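Local coordinates for protein tryptophane-5-halogenase (Microbispora sp. ATCC PTA-5024, PDB 5UAO) that catalyses the flavin-dependent chlorination of a tryptophan side chain at carbon 5 during biosynthesis of the lanthipeptide NAI-107, at residues A[215-218]-A[219-223]; A[287-290]-A[291-294]; A[410-414]-A[415-419]. All blocks are in the same frame, centred on the assembly; numbering follows the deposited sequence.

The three contacts follow one another along the chain, and none touches another. Contact 1 is the hairpin of strands 211-217 and 222-223, at one edge of the mixed sheet that also holds strand 31-35. Contact 2 is the hairpin of strands 282-288 and 293-299, inside the second mixed sheet. Contact 3 is the N-terminal cap of helix 414-422. The centres of contacts 1 and 2 lie about 40 Å apart, and those of contacts 2 and 3 about 29 Å. Contacts 1 and 2 approach the bound FAD at separate places, with the side chains of Thr218 and Ile287 about 7 and 4 Å from it. Contact 3 instead sets its helix against strand 274-279 of the second sheet.

Contact 1 of 3, residues A[215-218]-A[219-223]; sequences LITT and DGRRL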
# COMPACT_ATOMS: atom_id res chain seq x y z
N LEU A 215 -3.57 34.00 18.65
CA LEU A 215 -3.72 34.80 17.43
C LEU A 215 -4.13 36.24 17.80
O LEU A 215 -5.03 36.43 18.59
CB LEU A 215 -4.79 34.19 16.54
CG LEU A 215 -4.76 32.67 16.32
CD1 LEU A 215 -6.03 32.27 15.65
CD2 LEU A 215 -3.61 32.43 15.40
N ILE A 216 -3.49 37.23 17.18
CA ILE A 216 -3.86 38.63 17.36
C ILE A 216 -4.59 39.11 16.10
O ILE A 216 -4.06 39.05 14.99
CB ILE A 216 -2.60 39.52 17.55
CG1 ILE A 216 -1.57 38.88 18.49
CG2 ILE A 216 -2.96 40.98 17.89
CD1 ILE A 216 -2.09 38.52 19.84
N THR A 217 -5.82 39.57 16.26
CA THR A 217 -6.56 40.12 15.16
C THR A 217 -6.09 41.51 14.80
O THR A 217 -5.44 42.21 15.60
CB THR A 217 -8.07 40.18 15.43
OG1 THR A 217 -8.41 41.23 16.38
CG2 THR A 217 -8.54 38.83 15.93
N THR A 218 -6.47 41.95 13.62
CA THR A 218 -6.14 43.32 13.18
C THR A 218 -6.67 44.41 14.12
O THR A 218 -6.06 45.42 14.22
CB THR A 218 -6.69 43.58 11.80
OG1 THR A 218 -8.08 43.18 11.79
CG2 THR A 218 -5.90 42.78 10.76
N ASP A 219 -7.81 44.19 14.77
CA ASP A 219 -8.40 45.19 15.70
C ASP A 219 -7.85 45.02 17.07
O ASP A 219 -8.24 45.77 17.92
CB ASP A 219 -9.92 45.03 15.74
CG ASP A 219 -10.35 43.58 16.12
OD1 ASP A 219 -10.36 42.69 15.26
OD2 ASP A 219 -10.64 43.35 17.31
N GLY A 220 -7.05 43.97 17.33
CA GLY A 220 -6.41 43.72 18.61
C GLY A 220 -6.98 42.68 19.55
O GLY A 220 -6.48 42.52 20.64
N ARG A 221 -8.05 41.98 19.19
CA ARG A 221 -8.45 40.80 19.96
C ARG A 221 -7.31 39.78 19.96
O ARG A 221 -6.49 39.73 19.04
CB ARG A 221 -9.73 40.18 19.42
CG ARG A 221 -10.98 40.94 19.80
CD ARG A 221 -12.22 40.46 19.04
NE ARG A 221 -12.11 40.80 17.63
CZ ARG A 221 -12.81 40.29 16.62
NH1 ARG A 221 -13.68 39.28 16.81
NH2 ARG A 221 -12.59 40.74 15.38
N ARG A 222 -7.23 39.01 21.05
CA ARG A 222 -6.38 37.86 21.20
C ARG A 222 -7.22 36.61 21.30
O ARG A 222 -8.08 36.48 22.17
CB ARG A 222 -5.48 38.05 22.41
CG ARG A 222 -4.58 39.27 22.17
CD ARG A 222 -3.53 39.49 23.24
NE ARG A 222 -4.08 40.11 24.44
CZ ARG A 222 -4.50 39.46 25.53
NH1 ARG A 222 -4.44 38.13 25.63
NH2 ARG A 222 -4.98 40.17 26.55
N LEU A 223 -7.05 35.74 20.33
CA LEU A 223 -7.77 34.47 20.31
C LEU A 223 -6.80 33.34 20.73
O LEU A 223 -5.60 33.31 20.34
CB LEU A 223 -8.30 34.24 18.91
CG LEU A 223 -9.05 35.39 18.24
CD1 LEU A 223 -9.28 35.02 16.79
CD2 LEU A 223 -10.38 35.62 19.01
O HOH W 1 -10.26 41.67 12.75
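Backbone bonds join Leu215 and Leu223 in both directions, as an antiparallel hydrogen-bonded pair; Leu215 N to Leu223 O is 2.7 Å. Further along, Thr217 N donates to Arg221 O. Gly220 N donates to Thr217 O, closing the turn.

The polar side chains of Thr217, Asp219 and Arg221 meet beside the turn. Thr217 OG1 donates to Asp219 OD1 at 2.7 Å. The Thr217 hydroxyl lies between its own backbone N and carbonyl carbon (chi1 73°), which turns it toward Asp219. It also takes a weak bond from Arg221 N. Arg221 grips Asp219 side-on, with NE 3.0 Å from OD2 and NH2 3.0 Å from OD1. The carboxylate lies at the edge of the guanidinium, in its plane. Thr217 OG1 and Arg221 NH2 come to OD1 from opposite faces of the carboxylate. Thr217 CG2 lies over one guanidinium face. A water bridges OD1 and Thr218 OG1.

This is a beta hairpin closed by a type I turn from Thr217 to Gly220 with a G1 bulge at Gly220. The positive phi of Gly220 (103°) would press a CB against the preceding carbonyl oxygen. The hairpin edges the sheet beside strand 195-208, where Arg221 NH2 also bonds Asp198 O.

Apolar contacts are fewer. Thr217 CG2 is 4.0 Å from Leu223 CD1. On the sheet face that carries Ile216 and Arg222, Ile216 CD1 runs alongside Arg222 CG at 3.5 Å, though the Arg222 side chain is poorly ordered.

Contact 2 of 3, residues A[287-290]-A[291-294]; sequences IPTP and ESDH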
# COMPACT_ATOMS: atom_id res chain seq x y z
N ILE A 287 -18.62 22.18 -15.87
CA ILE A 287 -19.25 21.55 -14.71
C ILE A 287 -20.73 22.00 -14.71
O ILE A 287 -21.02 23.17 -14.39
CB ILE A 287 -18.51 21.96 -13.39
CG1 ILE A 287 -17.13 21.31 -13.36
CG2 ILE A 287 -19.34 21.59 -12.18
CD1 ILE A 287 -16.22 21.84 -12.27
N PRO A 288 -21.67 21.09 -15.05
CA PRO A 288 -23.11 21.43 -15.04
C PRO A 288 -23.66 21.72 -13.65
O PRO A 288 -23.37 20.96 -12.72
CB PRO A 288 -23.74 20.16 -15.60
CG PRO A 288 -22.72 19.68 -16.55
CD PRO A 288 -21.44 19.85 -15.80
N THR A 289 -24.41 22.80 -13.52
CA THR A 289 -25.33 23.01 -12.37
C THR A 289 -26.76 23.07 -12.93
O THR A 289 -26.93 23.10 -14.16
CB THR A 289 -25.02 24.28 -11.54
OG1 THR A 289 -25.39 25.43 -12.31
CG2 THR A 289 -23.57 24.35 -11.15
N PRO A 290 -27.80 23.05 -12.06
CA PRO A 290 -29.15 23.06 -12.70
C PRO A 290 -29.42 24.35 -13.49
O PRO A 290 -30.06 24.29 -14.52
CB PRO A 290 -30.13 22.85 -11.51
CG PRO A 290 -29.29 22.12 -10.47
CD PRO A 290 -27.89 22.73 -10.62
N GLU A 291 -28.81 25.45 -13.11
CA GLU A 291 -29.14 26.75 -13.72
C GLU A 291 -28.29 27.04 -14.98
O GLU A 291 -28.78 27.67 -15.88
CB GLU A 291 -29.12 27.91 -12.68
CG GLU A 291 -27.79 28.27 -12.04
CD GLU A 291 -27.35 27.36 -10.84
OE1 GLU A 291 -28.11 26.37 -10.49
OE2 GLU A 291 -26.20 27.62 -10.29
N SER A 292 -27.06 26.53 -15.06
CA SER A 292 -26.14 26.75 -16.18
C SER A 292 -24.86 25.86 -16.10
O SER A 292 -24.63 25.21 -15.10
CB SER A 292 -25.69 28.20 -16.19
OG SER A 292 -24.89 28.45 -15.04
N ASP A 293 -24.08 25.85 -17.17
CA ASP A 293 -22.75 25.24 -17.18
C ASP A 293 -21.76 26.26 -16.58
O ASP A 293 -21.75 27.43 -16.95
CB ASP A 293 -22.34 24.84 -18.56
CG ASP A 293 -22.97 23.53 -19.02
OD1 ASP A 293 -23.39 22.70 -18.20
OD2 ASP A 293 -22.93 23.25 -20.23
N HIS A 294 -20.96 25.78 -15.60
CA HIS A 294 -19.87 26.54 -15.02
C HIS A 294 -18.55 26.13 -15.70
O HIS A 294 -18.18 24.95 -15.78
CB HIS A 294 -19.78 26.33 -13.55
CG HIS A 294 -20.91 26.92 -12.79
ND1 HIS A 294 -20.90 27.02 -11.42
CD2 HIS A 294 -22.08 27.48 -13.20
CE1 HIS A 294 -21.98 27.67 -11.01
NE2 HIS A 294 -22.75 27.86 -12.06
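Ile287 and His294 form an antiparallel hydrogen-bonded pair in a beta hairpin, bonded in both directions, with Ile287 N 2.8 Å from His294 O; Pro288 and Asp293 follow as a non-hydrogen-bonded pair.

Thr289 closes the loop with two bonds to one oxygen. Its N and its OG1 each donate to Ser292 O, both at 2.9 Å. A chi1 of 71° swings the hydroxyl round to that oxygen. The methyl CG2 then covers a face of the His294 ring. It is 3.7 Å from the ring centroid and 11° off the normal, a CH-pi contact. Ser292 OG lies at the ring edge, in plane. An alanine in place of His294 would probably uncover the Thr289 methyl and leave Glu72, the partner of ND1, without this bond.

The Glu291 chain bends at chi2 (-82°) and folds back. OE2 comes to 3.1 Å from Thr289 OG1, while OE1 pairs with Arg180 and Arg98. Asp293 OD1 lies 3.5 Å from Pro288 CG, and its OD2 forms a salt bridge with Lys271.

The Ile287 side chain lies about 4 Å from the bound FAD, consistent with this hairpin forming part of the wall of the cofactor pocket. Its second strand pairs with strand 258-264, where Thr263 touches Ser292 and His294. Strand 173-175 presents His175 to Ile287 and Pro288.

Contact 3 of 3, residues A[410-414]-A[415-419]; sequences RLDTP and FWKEA
Trp416 and Thr413 meet on the buried side, where helix 414-422 begins. Thr413 is the N-cap residue. With chi1 at 64°, its hydroxyl faces the first helical turn. There OG1 accepts a weak capping bond from Trp416 N, at 3.4 Å. The same oxygen touches the indole edge, 3.5 Å from Trp416 CD1, and donates to Asn280 O. Leu411 CB adds an apolar contact to CD1 at 4.1 Å. Phe415 CE2 covers one face of the indole, and Trp416 NE1 bonds Met279 O. Lys417 N donates to Thr413 O at 2.9 Å in an almost straight bond, and Glu418 N bonds Pro414 O.

The outer side is looser. Asp412, Lys417 and Glu418 are exposed there. Lys417 bends at chi4 (46°), which brings NZ back to Asp412 O at 3.1 Å, from above the carbonyl plane. Its salt bridge to Asp412 OD1 is long, at 3.8 Å, and probably adds little. Arg420 is a second, weak and long partner of OD1.

The inner groups therefore fix the start of the helix against strand 274-279 and the loop after it. The Asp412 carboxylate, just before the helix start, would probably interact favourably with the helix dipole and partly offset the charge of Lys417.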
# COMPACT_ATOMS: atom_id res chain seq x y z
N ARG A 410 -3.24 16.53 -28.96
CA ARG A 410 -4.37 17.11 -29.67
C ARG A 410 -3.96 18.36 -30.45
O ARG A 410 -4.44 18.52 -31.56
CB ARG A 410 -5.50 17.50 -28.70
CG ARG A 410 -6.84 17.82 -29.36
CD ARG A 410 -7.97 17.65 -28.38
NE ARG A 410 -9.30 17.57 -28.99
CZ ARG A 410 -9.91 16.46 -29.39
NH1 ARG A 410 -9.39 15.26 -29.20
NH2 ARG A 410 -11.11 16.52 -29.93
N LEU A 411 -3.19 19.29 -29.84
CA LEU A 411 -2.96 20.61 -30.45
C LEU A 411 -1.48 20.87 -30.72
O LEU A 411 -0.63 20.33 -30.03
CB LEU A 411 -3.56 21.73 -29.59
CG LEU A 411 -5.07 21.70 -29.39
CD1 LEU A 411 -5.49 22.95 -28.59
CD2 LEU A 411 -5.83 21.61 -30.69
N ASP A 412 -1.17 21.67 -31.73
CA ASP A 412 0.25 21.96 -32.08
C ASP A 412 0.74 23.39 -31.67
O ASP A 412 1.62 23.98 -32.30
CB ASP A 412 0.52 21.64 -33.57
CG ASP A 412 0.63 20.11 -33.86
OD1 ASP A 412 0.81 19.28 -32.93
OD2 ASP A 412 0.54 19.70 -35.05
N THR A 413 0.26 23.87 -30.55
CA THR A 413 0.56 25.22 -30.06
C THR A 413 1.86 25.18 -29.25
O THR A 413 2.28 24.12 -28.80
CB THR A 413 -0.57 25.73 -29.15
OG1 THR A 413 -0.65 24.89 -27.99
CG2 THR A 413 -1.94 25.78 -29.89
N PRO A 414 2.51 26.34 -29.05
CA PRO A 414 3.80 26.33 -28.33
C PRO A 414 3.62 25.78 -26.89
O PRO A 414 4.45 24.99 -26.45
CB PRO A 414 4.26 27.80 -28.35
CG PRO A 414 3.50 28.44 -29.48
CD PRO A 414 2.16 27.69 -29.54
N PHE A 415 2.52 26.13 -26.20
CA PHE A 415 2.23 25.49 -24.88
C PHE A 415 2.23 23.96 -24.97
O PHE A 415 2.88 23.30 -24.14
CB PHE A 415 0.94 25.98 -24.24
CG PHE A 415 0.61 25.26 -22.98
CD1 PHE A 415 1.14 25.68 -21.78
CD2 PHE A 415 -0.17 24.12 -22.99
CE1 PHE A 415 0.89 24.97 -20.62
CE2 PHE A 415 -0.49 23.44 -21.81
CZ PHE A 415 0.06 23.87 -20.62
N TRP A 416 1.58 23.37 -25.98
CA TRP A 416 1.41 21.95 -26.01
C TRP A 416 2.63 21.23 -26.52
O TRP A 416 2.98 20.15 -26.03
CB TRP A 416 0.13 21.52 -26.74
CG TRP A 416 -1.10 21.65 -25.79
CD1 TRP A 416 -2.07 22.58 -25.85
CD2 TRP A 416 -1.39 20.86 -24.62
NE1 TRP A 416 -2.95 22.44 -24.82
CE2 TRP A 416 -2.54 21.39 -24.03
CE3 TRP A 416 -0.75 19.78 -23.99
CZ2 TRP A 416 -3.07 20.89 -22.83
CZ3 TRP A 416 -1.29 19.25 -22.81
CH2 TRP A 416 -2.46 19.82 -22.26
N LYS A 417 3.36 21.85 -27.42
CA LYS A 417 4.68 21.35 -27.75
C LYS A 417 5.60 21.29 -26.52
O LYS A 417 6.27 20.26 -26.27
CB LYS A 417 5.30 22.20 -28.87
CG LYS A 417 4.60 22.01 -30.22
CD LYS A 417 5.22 22.89 -31.31
CE LYS A 417 5.09 22.28 -32.71
NZ LYS A 417 3.70 21.76 -33.00
N GLU A 418 5.62 22.37 -25.75
CA GLU A 418 6.43 22.41 -24.53
C GLU A 418 5.98 21.36 -23.53
O GLU A 418 6.80 20.69 -22.94
CB GLU A 418 6.33 23.78 -23.89
CG GLU A 418 7.08 23.97 -22.58
CD GLU A 418 8.57 24.22 -22.78
OE1 GLU A 418 9.07 23.96 -23.90
OE2 GLU A 418 9.24 24.68 -21.82
N ALA A 419 4.68 21.22 -23.31
CA ALA A 419 4.22 20.19 -22.47
C ALA A 419 4.63 18.80 -22.90
O ALA A 419 5.00 17.98 -22.07
CB ALA A 419 2.70 20.27 -22.24